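Side-chain contacts in dihydrodipicolinate synthase (PDB 2EHH), which probably catalyses the condensation of pyruvate with aspartate semialdehyde to 4-hydroxy-tetrahydrodipicolinate, a step of lysine biosynthesis, through a Schiff-base intermediate: residues A[48-52]-A[53-57]; A[252-255]-A[256-259]. All coordinates share one frame; numbering follows the deposited sequence.

Interaction 1 (A[48-52]-A[53-57])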
ATOM      1  N   PRO A  48       1.807   2.930  25.818  1.00 19.32           N
ATOM      2  CA  PRO A  48       2.686   4.007  25.347  1.00 18.79           C
ATOM      3  C   PRO A  48       2.751   5.194  26.305  1.00 18.96           C
ATOM      4  O   PRO A  48       3.791   5.832  26.430  1.00 18.54           O
ATOM      5  CB  PRO A  48       2.066   4.396  24.007  1.00 19.71           C
ATOM      6  CG  PRO A  48       1.520   3.095  23.509  1.00 19.33           C
ATOM      7  CD  PRO A  48       0.868   2.526  24.755  1.00 19.79           C
ATOM      8  N   THR A  49       1.639   5.486  26.977  1.00 18.25           N
ATOM      9  CA  THR A  49       1.594   6.611  27.902  1.00 19.89           C
ATOM     10  C   THR A  49       1.727   6.231  29.378  1.00 21.79           C
ATOM     11  O   THR A  49       1.590   7.085  30.257  1.00 19.49           O
ATOM     12  CB  THR A  49       0.306   7.446  27.703  1.00 17.77           C
ATOM     13  OG1 THR A  49      -0.847   6.615  27.872  1.00 19.65           O
ATOM     14  CG2 THR A  49       0.278   8.049  26.302  1.00 17.42           C
ATOM     15  N   LEU A  50       1.982   4.953  29.653  1.00 22.53           N
ATOM     16  CA  LEU A  50       2.168   4.502  31.030  1.00 24.14           C
ATOM     17  C   LEU A  50       3.653   4.588  31.333  1.00 25.40           C
ATOM     18  O   LEU A  50       4.478   4.235  30.495  1.00 26.84           O
ATOM     19  CB  LEU A  50       1.718   3.049  31.210  1.00 22.70           C
ATOM     20  CG  LEU A  50       0.233   2.711  31.105  1.00 22.50           C
ATOM     21  CD1 LEU A  50       0.048   1.197  31.232  1.00 21.86           C
ATOM     22  CD2 LEU A  50      -0.538   3.443  32.191  1.00 23.28           C
ATOM     23  N   THR A  51       4.001   5.059  32.524  1.00 26.64           N
ATOM     24  CA  THR A  51       5.406   5.152  32.885  1.00 28.09           C
ATOM     25  C   THR A  51       5.902   3.740  33.159  1.00 29.01           C
ATOM     26  O   THR A  51       5.115   2.855  33.489  1.00 26.99           O
ATOM     27  CB  THR A  51       5.616   5.990  34.152  1.00 26.80           C
ATOM     28  OG1 THR A  51       5.178   5.245  35.292  1.00 28.83           O
ATOM     29  CG2 THR A  51       4.821   7.284  34.068  1.00 26.87           C
ATOM     30  N   PHE A  52       7.206   3.537  33.012  1.00 30.65           N
ATOM     31  CA  PHE A  52       7.821   2.237  33.248  1.00 32.15           C
ATOM     32  C   PHE A  52       7.397   1.693  34.612  1.00 32.29           C
ATOM     33  O   PHE A  52       7.176   0.490  34.772  1.00 33.08           O
ATOM     34  CB  PHE A  52       9.344   2.373  33.192  1.00 34.41           C
ATOM     35  CG  PHE A  52      10.080   1.141  33.627  1.00 35.92           C
ATOM     36  CD1 PHE A  52      10.223   0.054  32.770  1.00 36.64           C
ATOM     37  CD2 PHE A  52      10.617   1.062  34.910  1.00 36.51           C
ATOM     38  CE1 PHE A  52      10.892  -1.097  33.187  1.00 37.70           C
ATOM     39  CE2 PHE A  52      11.284  -0.080  35.336  1.00 37.27           C
ATOM     40  CZ  PHE A  52      11.422  -1.163  34.473  1.00 37.54           C
ATOM     41  N   GLU A  53       7.277   2.586  35.587  1.00 30.72           N
ATOM     42  CA  GLU A  53       6.884   2.193  36.934  1.00 31.47           C
ATOM     43  C   GLU A  53       5.404   1.824  37.024  1.00 29.93           C
ATOM     44  O   GLU A  53       5.025   0.937  37.793  1.00 27.97           O
ATOM     45  CB  GLU A  53       7.207   3.314  37.922  1.00 33.24           C
ATOM     46  CG  GLU A  53       6.621   3.111  39.306  1.00 38.17           C
ATOM     47  CD  GLU A  53       7.162   4.105  40.317  1.00 41.87           C
ATOM     48  OE1 GLU A  53       7.175   5.318  40.014  1.00 43.45           O
ATOM     49  OE2 GLU A  53       7.570   3.672  41.417  1.00 43.36           O
ATOM     50  N   GLU A  54       4.565   2.509  36.254  1.00 27.15           N
ATOM     51  CA  GLU A  54       3.142   2.195  36.268  1.00 26.08           C
ATOM     52  C   GLU A  54       2.980   0.814  35.644  1.00 24.80           C
ATOM     53  O   GLU A  54       2.120   0.039  36.061  1.00 25.51           O
ATOM     54  CB  GLU A  54       2.339   3.245  35.486  1.00 25.45           C
ATOM     55  CG  GLU A  54       2.217   4.581  36.211  1.00 26.50           C
ATOM     56  CD  GLU A  54       1.532   5.650  35.376  1.00 27.62           C
ATOM     57  OE1 GLU A  54       1.875   5.779  34.183  1.00 25.43           O
ATOM     58  OE2 GLU A  54       0.659   6.367  35.917  1.00 26.88           O
ATOM     59  N   HIS A  55       3.817   0.508  34.653  1.00 24.27           N
ATOM     60  CA  HIS A  55       3.782  -0.797  33.996  1.00 24.08           C
ATOM     61  C   HIS A  55       4.014  -1.894  35.025  1.00 24.34           C
ATOM     62  O   HIS A  55       3.252  -2.855  35.105  1.00 21.75           O
ATOM     63  CB  HIS A  55       4.878  -0.923  32.931  1.00 26.92           C
ATOM     64  CG  HIS A  55       4.427  -0.604  31.540  1.00 28.17           C
ATOM     65  ND1 HIS A  55       4.212   0.685  31.101  1.00 28.64           N
ATOM     66  CD2 HIS A  55       4.180  -1.408  30.478  1.00 28.68           C
ATOM     67  CE1 HIS A  55       3.856   0.662  29.829  1.00 29.05           C
ATOM     68  NE2 HIS A  55       3.829  -0.596  29.427  1.00 29.47           N
ATOM     69  N   GLU A  56       5.082  -1.759  35.805  1.00 23.89           N
ATOM     70  CA  GLU A  56       5.382  -2.779  36.797  1.00 26.45           C
ATOM     71  C   GLU A  56       4.352  -2.839  37.920  1.00 25.22           C
ATOM     72  O   GLU A  56       4.050  -3.919  38.424  1.00 25.22           O
ATOM     73  CB  GLU A  56       6.805  -2.595  37.349  1.00 28.32           C
ATOM     74  CG  GLU A  56       7.135  -1.246  37.935  1.00 31.64           C
ATOM     75  CD  GLU A  56       8.641  -1.048  38.089  1.00 34.38           C
ATOM     76  OE1 GLU A  56       9.390  -2.050  38.020  1.00 33.01           O
ATOM     77  OE2 GLU A  56       9.074   0.109  38.281  1.00 35.58           O
ATOM     78  N   LYS A  57       3.785  -1.694  38.285  1.00 24.33           N
ATOM     79  CA  LYS A  57       2.781  -1.653  39.346  1.00 24.30           C
ATOM     80  C   LYS A  57       1.474  -2.313  38.888  1.00 23.31           C
ATOM     81  O   LYS A  57       0.834  -3.047  39.648  1.00 20.71           O
ATOM     82  CB  LYS A  57       2.512  -0.206  39.760  1.00 27.17           C
ATOM     83  CG  LYS A  57       1.619  -0.045  40.988  1.00 33.05           C
ATOM     84  CD  LYS A  57       2.279  -0.589  42.253  1.00 36.88           C
ATOM     85  CE  LYS A  57       1.485  -0.221  43.504  1.00 37.48           C
ATOM     86  NZ  LYS A  57       0.046  -0.613  43.421  1.00 38.91           N
TER

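Interaction 2 (A[252-255]-A[256-259])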
ATOM      1  N   VAL A 252     -13.202   1.565  22.624  1.00 13.92           N
ATOM      2  CA  VAL A 252     -13.436   0.593  23.683  1.00 15.56           C
ATOM      3  C   VAL A 252     -13.394   1.197  25.088  1.00 15.03           C
ATOM      4  O   VAL A 252     -14.189   0.817  25.946  1.00 16.43           O
ATOM      5  CB  VAL A 252     -12.445  -0.603  23.595  1.00 15.83           C
ATOM      6  CG1 VAL A 252     -11.041  -0.157  23.933  1.00 14.35           C
ATOM      7  CG2 VAL A 252     -12.909  -1.724  24.510  1.00 15.86           C
ATOM      8  N   LYS A 253     -12.483   2.130  25.334  1.00 16.05           N
ATOM      9  CA  LYS A 253     -12.429   2.750  26.651  1.00 17.54           C
ATOM     10  C   LYS A 253     -13.694   3.585  26.834  1.00 18.55           C
ATOM     11  O   LYS A 253     -14.266   3.636  27.925  1.00 18.14           O
ATOM     12  CB  LYS A 253     -11.182   3.629  26.803  1.00 17.20           C
ATOM     13  CG  LYS A 253     -11.151   4.403  28.122  1.00 19.85           C
ATOM     14  CD  LYS A 253      -9.778   5.003  28.429  1.00 20.20           C
ATOM     15  CE  LYS A 253      -9.022   4.169  29.465  1.00 18.22           C
ATOM     16  NZ  LYS A 253      -7.790   4.865  29.949  1.00 19.35           N
ATOM     17  N   THR A 254     -14.141   4.227  25.758  1.00 17.97           N
ATOM     18  CA  THR A 254     -15.353   5.036  25.816  1.00 18.46           C
ATOM     19  C   THR A 254     -16.562   4.143  26.112  1.00 19.64           C
ATOM     20  O   THR A 254     -17.465   4.528  26.861  1.00 18.90           O
ATOM     21  CB  THR A 254     -15.597   5.789  24.492  1.00 17.85           C
ATOM     22  OG1 THR A 254     -14.491   6.664  24.221  1.00 17.42           O
ATOM     23  CG2 THR A 254     -16.877   6.616  24.581  1.00 18.73           C
ATOM     24  N   ALA A 255     -16.576   2.949  25.525  1.00 18.62           N
ATOM     25  CA  ALA A 255     -17.677   2.014  25.743  1.00 19.25           C
ATOM     26  C   ALA A 255     -17.711   1.566  27.202  1.00 19.63           C
ATOM     27  O   ALA A 255     -18.781   1.486  27.811  1.00 19.71           O
ATOM     28  CB  ALA A 255     -17.529   0.801  24.828  1.00 19.12           C
ATOM     29  N   CYS A 256     -16.542   1.260  27.754  1.00 18.10           N
ATOM     30  CA  CYS A 256     -16.449   0.831  29.146  1.00 20.49           C
ATOM     31  C   CYS A 256     -16.927   1.958  30.059  1.00 20.97           C
ATOM     32  O   CYS A 256     -17.533   1.702  31.100  1.00 22.46           O
ATOM     33  CB  CYS A 256     -15.010   0.445  29.499  1.00 18.71           C
ATOM     34  SG  CYS A 256     -14.420  -1.050  28.656  1.00 20.61           S
ATOM     35  N   TRP A 257     -16.651   3.200  29.669  1.00 20.70           N
ATOM     36  CA  TRP A 257     -17.087   4.350  30.455  1.00 21.78           C
ATOM     37  C   TRP A 257     -18.609   4.390  30.447  1.00 22.50           C
ATOM     38  O   TRP A 257     -19.235   4.628  31.478  1.00 21.76           O
ATOM     39  CB  TRP A 257     -16.543   5.653  29.867  1.00 21.04           C
ATOM     40  CG  TRP A 257     -17.291   6.871  30.327  1.00 21.33           C
ATOM     41  CD1 TRP A 257     -17.271   7.435  31.573  1.00 23.08           C
ATOM     42  CD2 TRP A 257     -18.190   7.666  29.543  1.00 21.63           C
ATOM     43  NE1 TRP A 257     -18.103   8.534  31.611  1.00 20.94           N
ATOM     44  CE2 TRP A 257     -18.678   8.699  30.378  1.00 23.11           C
ATOM     45  CE3 TRP A 257     -18.631   7.606  28.213  1.00 21.45           C
ATOM     46  CZ2 TRP A 257     -19.585   9.667  29.925  1.00 22.15           C
ATOM     47  CZ3 TRP A 257     -19.534   8.569  27.763  1.00 22.39           C
ATOM     48  CH2 TRP A 257     -20.000   9.586  28.619  1.00 22.11           C
ATOM     49  N   MET A 258     -19.194   4.153  29.276  1.00 21.85           N
ATOM     50  CA  MET A 258     -20.643   4.152  29.129  1.00 22.82           C
ATOM     51  C   MET A 258     -21.277   3.073  30.002  1.00 23.11           C
ATOM     52  O   MET A 258     -22.400   3.230  30.483  1.00 22.60           O
ATOM     53  CB  MET A 258     -21.032   3.922  27.668  1.00 23.65           C
ATOM     54  CG  MET A 258     -20.616   5.046  26.737  1.00 24.15           C
ATOM     55  SD  MET A 258     -21.232   4.803  25.066  1.00 25.85           S
ATOM     56  CE  MET A 258     -20.774   6.375  24.322  1.00 24.79           C
ATOM     57  N   LEU A 259     -20.557   1.975  30.195  1.00 22.14           N
ATOM     58  CA  LEU A 259     -21.045   0.883  31.026  1.00 22.93           C
ATOM     59  C   LEU A 259     -20.686   1.110  32.488  1.00 22.05           C
ATOM     60  O   LEU A 259     -20.917   0.245  33.330  1.00 21.36           O
ATOM     61  CB  LEU A 259     -20.462  -0.447  30.550  1.00 23.80           C
ATOM     62  CG  LEU A 259     -21.180  -1.075  29.354  1.00 27.06           C
ATOM     63  CD1 LEU A 259     -20.195  -1.313  28.225  1.00 27.41           C
ATOM     64  CD2 LEU A 259     -21.830  -2.379  29.792  1.00 28.26           C
TER

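Interaction 1 (A[48-52]-A[53-57])
Thr51 and Glu54 exchange bonds where helix 52-66 begins, and their geometry meets the definition of a capping box. Glu54 N donates to Thr51 OG1 at 3.0 Å, and in return Thr51 N gives its hydrogen to Glu54 OE1 at 2.8 Å. The returning bond is nearly straight (172°) and uses the anti lone pair of OE1, the one turned from the other carboxylate oxygen. Thr51 OG1 can face the helix start because it sits between its own backbone N and carbonyl carbon (chi1 73°); Glu54 reaches back with an extended chain. Thr51 O is drawn on as well: His55 N bonds it from 2.9 Å, and His55 ND1 adds a weak bond at the ring edge.

The close packing is on the Leu50 side, where Leu50 CB lies 3.4 Å from His55 ND1 and Leu50 CD1 lies over one imidazole face, 4.0 Å above its plane and offset toward the rim. Both residues are buried; Leu87 of helix 81-93 also touches His55. The Phe52 side is looser and more exposed. There Phe52 CE2 comes only to 3.7 Å from Glu56 OE2, with ring and carboxylate planes 63° apart and no polar bond between them.

Glu54 OE1 also forms a salt bridge with Arg267, whose NH1 donates a hydrogen bond to Thr49 O as well. Replacing Glu54 with an alanine would probably leave Thr51 N without its acceptor and Arg267 without this carboxylate mate, undoing half of the box. The chemistry thus implies a helix start whose first-turn N-H of Glu54 is satisfied by a side chain, while one carboxylate joins the preceding loop, the helix and an arginine far along the chain; the negative charge near the N-terminus is also likely to suit the helix dipole.

Interaction 2 (A[252-255]-A[256-259])
The indole of Trp257 meets Thr254 at its edge: Thr254 O lies near the ring plane, 3.6 Å from Trp257 CE3. Thr254 CG2 is farther from that same atom, 4.2 Å away. Beyond the segments, Lys264 makes a cation-pi contact with the indole, and Glu278 of helix 275-287 touches it. With CG anti to the backbone N (chi1 161°), the indole stands out from the helix roughly at right angles to its run, with the CE3 edge beside Thr254 O.

Thr254 CG2 also meets the methyl end of Met258, CE, at 3.9 Å, the two side chains running obliquely to each other. Met258 CG passes 3.2 Å from Thr254 O, the carbonyl that accepts the Met258 N hydrogen bond at 3.0 Å. Next along the helix, Leu259 N bonds Ala255 O, and Leu259 CD1 lies 3.2 Å from that oxygen. Thr254 OG1 turns instead to Ile250 O, one turn earlier.

The threonine therefore divides its chemistry: its hydroxyl is satisfied within the helix, while its methyl packs on Met258 CE, and the side chains of Thr254 and Met258 touch Leu281 and Leu285, respectively, of helix 275-287. Hydrogen-bonded carbonyls and carbon contacts together imply a last helical turn held by its own backbone and by packing.

Interaction 1 opens helix 52-66 of the barrel, and interaction 2 closes helix 250-258, which comes later in the chain than all eight barrel strands, after helices 211-223 and 226-242. Their centres are 22 Å apart and their nearest atoms about 7 Å, so they do not touch, yet polar bonds lead from both toward common parts of the chain. Lys253 of interaction 2 pairs with Glu46, whose carbonyl accepts from Thr49 OG1 of interaction 1. Both also lie near the predicted pyruvate site: the side chain of Val252 is about 4 Å from that of Thr44, that of Leu50 about 10 Å. His55 is about 9 Å, side chain to side chain, from Thr43 of the predicted proton relay.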